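Local coordinates for transcriptional regulator, LacI family protein (Rhodococcus jostii, PDB 3K9C) that probably acts as a DNA-binding transcription factor of the LacI family, recognising cis-regulatory sequences and carrying a regulatory domain of the periplasmic binding protein type, at residues Leu73-Phe77 with Ala135-Gly139; Asp194-Thr198 with Asp222-Ala226. One frame throughout, in Å; residues are numbered along the deposited sequence.

Contact 1: Leu73-Phe77 with Ala135-Gly139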
loop_
_atom_site.group_PDB
_atom_site.type_symbol
_atom_site.label_atom_id
_atom_site.label_comp_id
_atom_site.label_asym_id
_atom_site.label_seq_id
_atom_site.Cartn_x
_atom_site.Cartn_y
_atom_site.Cartn_z
ATOM N N LEU B 73 -9.682 -10.129 8.103
ATOM C CA LEU B 73 -8.368 -9.671 8.540
ATOM C C LEU B 73 -8.474 -8.421 9.421
ATOM O O LEU B 73 -8.977 -7.391 8.993
ATOM C CB LEU B 73 -7.478 -9.375 7.331
ATOM C CG LEU B 73 -7.360 -10.451 6.253
ATOM C CD1 LEU B 73 -6.194 -10.100 5.319
ATOM C CD2 LEU B 73 -7.140 -11.816 6.890
ATOM N N GLY B 74 -8.010 -8.529 10.663
ATOM C CA GLY B 74 -8.055 -7.400 11.578
ATOM C C GLY B 74 -9.413 -6.727 11.703
ATOM O O GLY B 74 -9.499 -5.505 11.780
ATOM N N THR B 75 -10.476 -7.521 11.735
ATOM C CA THR B 75 -11.832 -6.993 11.841
ATOM C C THR B 75 -12.086 -6.178 13.113
ATOM O O THR B 75 -11.467 -6.414 14.152
ATOM C CB THR B 75 -12.873 -8.141 11.777
ATOM O OG1 THR B 75 -14.198 -7.592 11.780
ATOM C CG2 THR B 75 -12.713 -9.076 12.966
ATOM N N ARG B 76 -13.009 -5.226 13.019
ATOM C CA ARG B 76 -13.364 -4.375 14.150
ATOM C C ARG B 76 -14.777 -4.697 14.655
ATOM O O ARG B 76 -15.319 -3.985 15.503
ATOM C CB ARG B 76 -13.285 -2.893 13.752
ATOM C CG ARG B 76 -11.975 -2.481 13.089
ATOM C CD ARG B 76 -10.781 -2.742 13.984
ATOM N NE ARG B 76 -10.667 -1.748 15.046
ATOM C CZ ARG B 76 -10.278 -0.491 14.853
ATOM N NH1 ARG B 76 -9.960 -0.070 13.633
ATOM N NH2 ARG B 76 -10.210 0.346 15.879
ATOM N N PHE B 77 -15.367 -5.763 14.121
ATOM C CA PHE B 77 -16.705 -6.194 14.523
ATOM C C PHE B 77 -16.726 -6.566 15.996
ATOM O O PHE B 77 -15.792 -7.198 16.492
ATOM C CB PHE B 77 -17.135 -7.429 13.725
ATOM C CG PHE B 77 -17.722 -7.124 12.379
ATOM C CD1 PHE B 77 -17.835 -5.812 11.921
ATOM C CD2 PHE B 77 -18.211 -8.158 11.583
ATOM C CE1 PHE B 77 -18.425 -5.534 10.698
ATOM C CE2 PHE B 77 -18.809 -7.889 10.349
ATOM C CZ PHE B 77 -18.917 -6.571 9.909
ATOM N N ALA B 135 -3.302 2.488 19.673
ATOM C CA ALA B 135 -4.595 2.944 20.150
ATOM C C ALA B 135 -5.526 1.754 20.326
ATOM O O ALA B 135 -5.206 0.817 21.048
ATOM C CB ALA B 135 -5.195 3.949 19.170
ATOM N N ASP B 136 -6.674 1.783 19.661
ATOM C CA ASP B 136 -7.636 0.699 19.789
ATOM C C ASP B 136 -7.636 -0.258 18.604
ATOM O O ASP B 136 -8.563 -1.054 18.443
ATOM C CB ASP B 136 -9.046 1.268 19.993
ATOM C CG ASP B 136 -9.174 2.062 21.279
ATOM O OD1 ASP B 136 -8.774 1.538 22.341
ATOM O OD2 ASP B 136 -9.678 3.209 21.235
ATOM N N ALA B 137 -6.605 -0.184 17.770
ATOM C CA ALA B 137 -6.531 -1.079 16.629
ATOM C C ALA B 137 -6.220 -2.479 17.139
ATOM O O ALA B 137 -5.659 -2.639 18.218
ATOM C CB ALA B 137 -5.452 -0.624 15.677
ATOM N N PRO B 138 -6.611 -3.513 16.382
ATOM C CA PRO B 138 -6.329 -4.883 16.814
ATOM C C PRO B 138 -4.841 -4.998 17.122
ATOM O O PRO B 138 -3.999 -4.567 16.322
ATOM C CB PRO B 138 -6.728 -5.707 15.599
ATOM C CG PRO B 138 -7.912 -4.938 15.073
ATOM C CD PRO B 138 -7.444 -3.501 15.164
ATOM N N GLY B 139 -4.518 -5.552 18.284
ATOM C CA GLY B 139 -3.125 -5.706 18.656
ATOM C C GLY B 139 -2.622 -4.571 19.524
ATOM O O GLY B 139 -1.616 -4.711 20.217
#

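Contact 2: Asp194-Thr198 with Asp222-Ala226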
loop_
_atom_site.group_PDB
_atom_site.type_symbol
_atom_site.label_atom_id
_atom_site.label_comp_id
_atom_site.label_asym_id
_atom_site.label_seq_id
_atom_site.Cartn_x
_atom_site.Cartn_y
_atom_site.Cartn_z
ATOM N N ASP B 194 5.098 -1.296 11.151
ATOM C CA ASP B 194 6.045 -0.755 10.175
ATOM C C ASP B 194 5.644 0.585 9.547
ATOM O O ASP B 194 6.494 1.455 9.328
ATOM C CB ASP B 194 6.283 -1.761 9.043
ATOM C CG ASP B 194 6.974 -3.033 9.513
ATOM O OD1 ASP B 194 7.523 -3.049 10.636
ATOM O OD2 ASP B 194 6.980 -4.010 8.740
ATOM N N ARG B 195 4.362 0.743 9.233
ATOM C CA ARG B 195 3.901 1.995 8.633
ATOM C C ARG B 195 4.060 3.139 9.626
ATOM O O ARG B 195 4.399 4.261 9.253
ATOM C CB ARG B 195 2.441 1.881 8.183
ATOM C CG ARG B 195 1.921 3.146 7.520
ATOM C CD ARG B 195 0.548 2.935 6.921
ATOM N NE ARG B 195 0.626 2.545 5.520
ATOM C CZ ARG B 195 -0.426 2.219 4.776
ATOM N NH1 ARG B 195 -1.646 2.232 5.307
ATOM N NH2 ARG B 195 -0.265 1.894 3.498
ATOM N N CYS B 196 3.824 2.844 10.900
ATOM C CA CYS B 196 3.975 3.842 11.956
ATOM C C CYS B 196 5.460 4.180 12.090
ATOM O O CYS B 196 5.840 5.344 12.247
ATOM C CB CYS B 196 3.453 3.277 13.277
ATOM S SG CYS B 196 3.593 4.382 14.675
ATOM N N ALA B 197 6.296 3.145 12.022
ATOM C CA ALA B 197 7.748 3.300 12.125
ATOM C C ALA B 197 8.258 4.136 10.955
ATOM O O ALA B 197 9.184 4.929 11.101
ATOM C CB ALA B 197 8.430 1.917 12.134
ATOM N N THR B 198 7.651 3.963 9.790
ATOM C CA THR B 198 8.067 4.739 8.628
ATOM C C THR B 198 7.970 6.235 8.929
ATOM O O THR B 198 8.841 7.009 8.528
ATOM C CB THR B 198 7.208 4.416 7.387
ATOM O OG1 THR B 198 7.471 3.077 6.950
ATOM C CG2 THR B 198 7.540 5.384 6.250
ATOM N N ASP B 222 6.987 -6.881 9.629
ATOM C CA ASP B 222 7.976 -7.276 8.621
ATOM C C ASP B 222 7.276 -7.224 7.268
ATOM O O ASP B 222 7.254 -8.205 6.521
ATOM C CB ASP B 222 8.532 -8.690 8.872
ATOM C CG ASP B 222 9.757 -9.007 7.997
ATOM O OD1 ASP B 222 10.490 -8.064 7.633
ATOM O OD2 ASP B 222 10.005 -10.195 7.688
ATOM N N SER B 223 6.697 -6.065 6.973
ATOM C CA SER B 223 5.985 -5.863 5.721
ATOM C C SER B 223 6.960 -5.313 4.684
ATOM O O SER B 223 8.122 -5.064 5.000
ATOM C CB SER B 223 4.816 -4.893 5.934
ATOM O OG SER B 223 5.275 -3.586 6.214
ATOM N N ARG B 224 6.482 -5.123 3.455
ATOM C CA ARG B 224 7.322 -4.629 2.366
ATOM C C ARG B 224 8.039 -3.330 2.708
ATOM O O ARG B 224 9.122 -3.055 2.198
ATOM C CB ARG B 224 6.492 -4.424 1.089
ATOM C CG ARG B 224 5.488 -3.277 1.151
ATOM C CD ARG B 224 4.821 -3.044 -0.206
ATOM N NE ARG B 224 5.781 -2.646 -1.235
ATOM C CZ ARG B 224 6.316 -1.435 -1.336
ATOM N NH1 ARG B 224 5.981 -0.485 -0.470
ATOM N NH2 ARG B 224 7.197 -1.176 -2.296
ATOM N N LEU B 225 7.434 -2.533 3.577
ATOM C CA LEU B 225 8.024 -1.260 3.974
ATOM C C LEU B 225 9.379 -1.478 4.640
ATOM O O LEU B 225 10.335 -0.769 4.359
ATOM C CB LEU B 225 7.091 -0.544 4.958
ATOM C CG LEU B 225 5.651 -0.285 4.508
ATOM C CD1 LEU B 225 4.829 0.212 5.678
ATOM C CD2 LEU B 225 5.649 0.728 3.376
ATOM N N ALA B 226 9.448 -2.474 5.516
ATOM C CA ALA B 226 10.663 -2.777 6.266
ATOM C C ALA B 226 11.838 -3.322 5.461
ATOM O O ALA B 226 13.002 -3.080 5.808
ATOM C CB ALA B 226 10.329 -3.747 7.395
#

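Contact 1: Leu73-Phe77 with Ala135-Gly139
Across the cleft between the two lobes of the regulatory domain, the loop 73-77 of one lobe meets the loop 135-139 of the other. Pro-138 points its ring at the opposing backbone: its CG lies 3.7 Å from Gly-74 O and 4.0 Å from Thr-75 O. Gly-74 turns the chain sharply with a left-handed backbone (phi 51°, psi 40°), a conformation glycine adopts easily. Arg-76 and Pro-138 bury the most surface, 56 and 60 Å² of the 168 Å² total. The CD of Arg-76 packs 3.6 Å from Pro-138 CD, one guanidinium face lies over Pro-138 CD and Ala-137 CA, and NH2 comes within 3.4 Å of Asp-136 O, while the Asp-136 carboxylate leads away. In this periplasmic binding protein-like fold each loop follows a parallel strand, 67-73 in one sheet and 129-133 in the other, so the contact joins strand-to-helix turns of separate sheets. Thr-75 faces back into its own lobe. Its OG1 accepts from Phe-77 N (3.2 Å), forming an ST turn, and also hydrogen-bonds Glu-55. On the facing loop, Gly-139 is the N-cap of helix 140-153, with backbone angles (phi 95°, psi -19°) at which a CB would collide with the preceding carbonyl.

Contact 2: Asp194-Thr198 with Asp222-Ala226
Asp-194, the first residue of helix 194-206, reaches across to segment 222-226, where a turn leads into the short helix 224-227; chi1 in the m well brings OD2 up to that turn. There OD2 accepts from Ser-223 N at 2.7 Å, almost linearly (176°), and from Ser-223 OG at 3.1 Å. Serine suits the place because its short side chain, in the p rotamer, swings the hydroxyl to the same oxygen that its own amide binds. OD1 of Asp-194 goes to Thr-235 OG1. Asp-222 turns the chain with a positive phi (58°) and, with chi1 in t, sends its carboxylate away to a salt bridge with Arg-272. In the short helix, Leu-225 in the mt rotamer lays CD1 on helix 194-206, 3.6 Å from Arg-195 CA and 4.1 Å from Thr-198 OG1. Thr-198, in m, hydrogen-bonds its OG1 to Asp-194 O (3.0 Å) one helical turn back, which satisfies the hydroxyl beside the leucine. Small Ala-226 fits close to the carboxylate, its CB 3.6 Å from Asp-194 OD2. Arg-195 extends to Gln-22 O, and Arg-224 turns away to a salt bridge with Glu-169 of the second subunit. One carboxylate thus fixes the turn through directional bonds to both a backbone amide and a hydroxyl, while Leu-225 packs its CD1 against the first turn of the helix, adding apolar contact beside the polar anchor.

How the contacts relate
The contacts share one sheet: segment 135-139 of contact 1 and both segments of contact 2 follow strands of the four-stranded parallel sheet, whereas 73-77 follows a strand of the other sheet. Their centres are 18 Å apart and their nearest atoms about 9 Å, so they do not touch. Contact 1 spans the gap between the lobes mainly by packing of Pro-138 and Arg-76, whereas contact 2 ties two successive strand-to-helix connections of one lobe with hydrogen bonds; there the other lobe arrives through Pro-24 of helix 24-39. A glycerol, probably from the crystallisation liquor, lies about 6 Å from the Pro-138 side chain, consistent with a pocket in the cleft, where relatives bind their effectors.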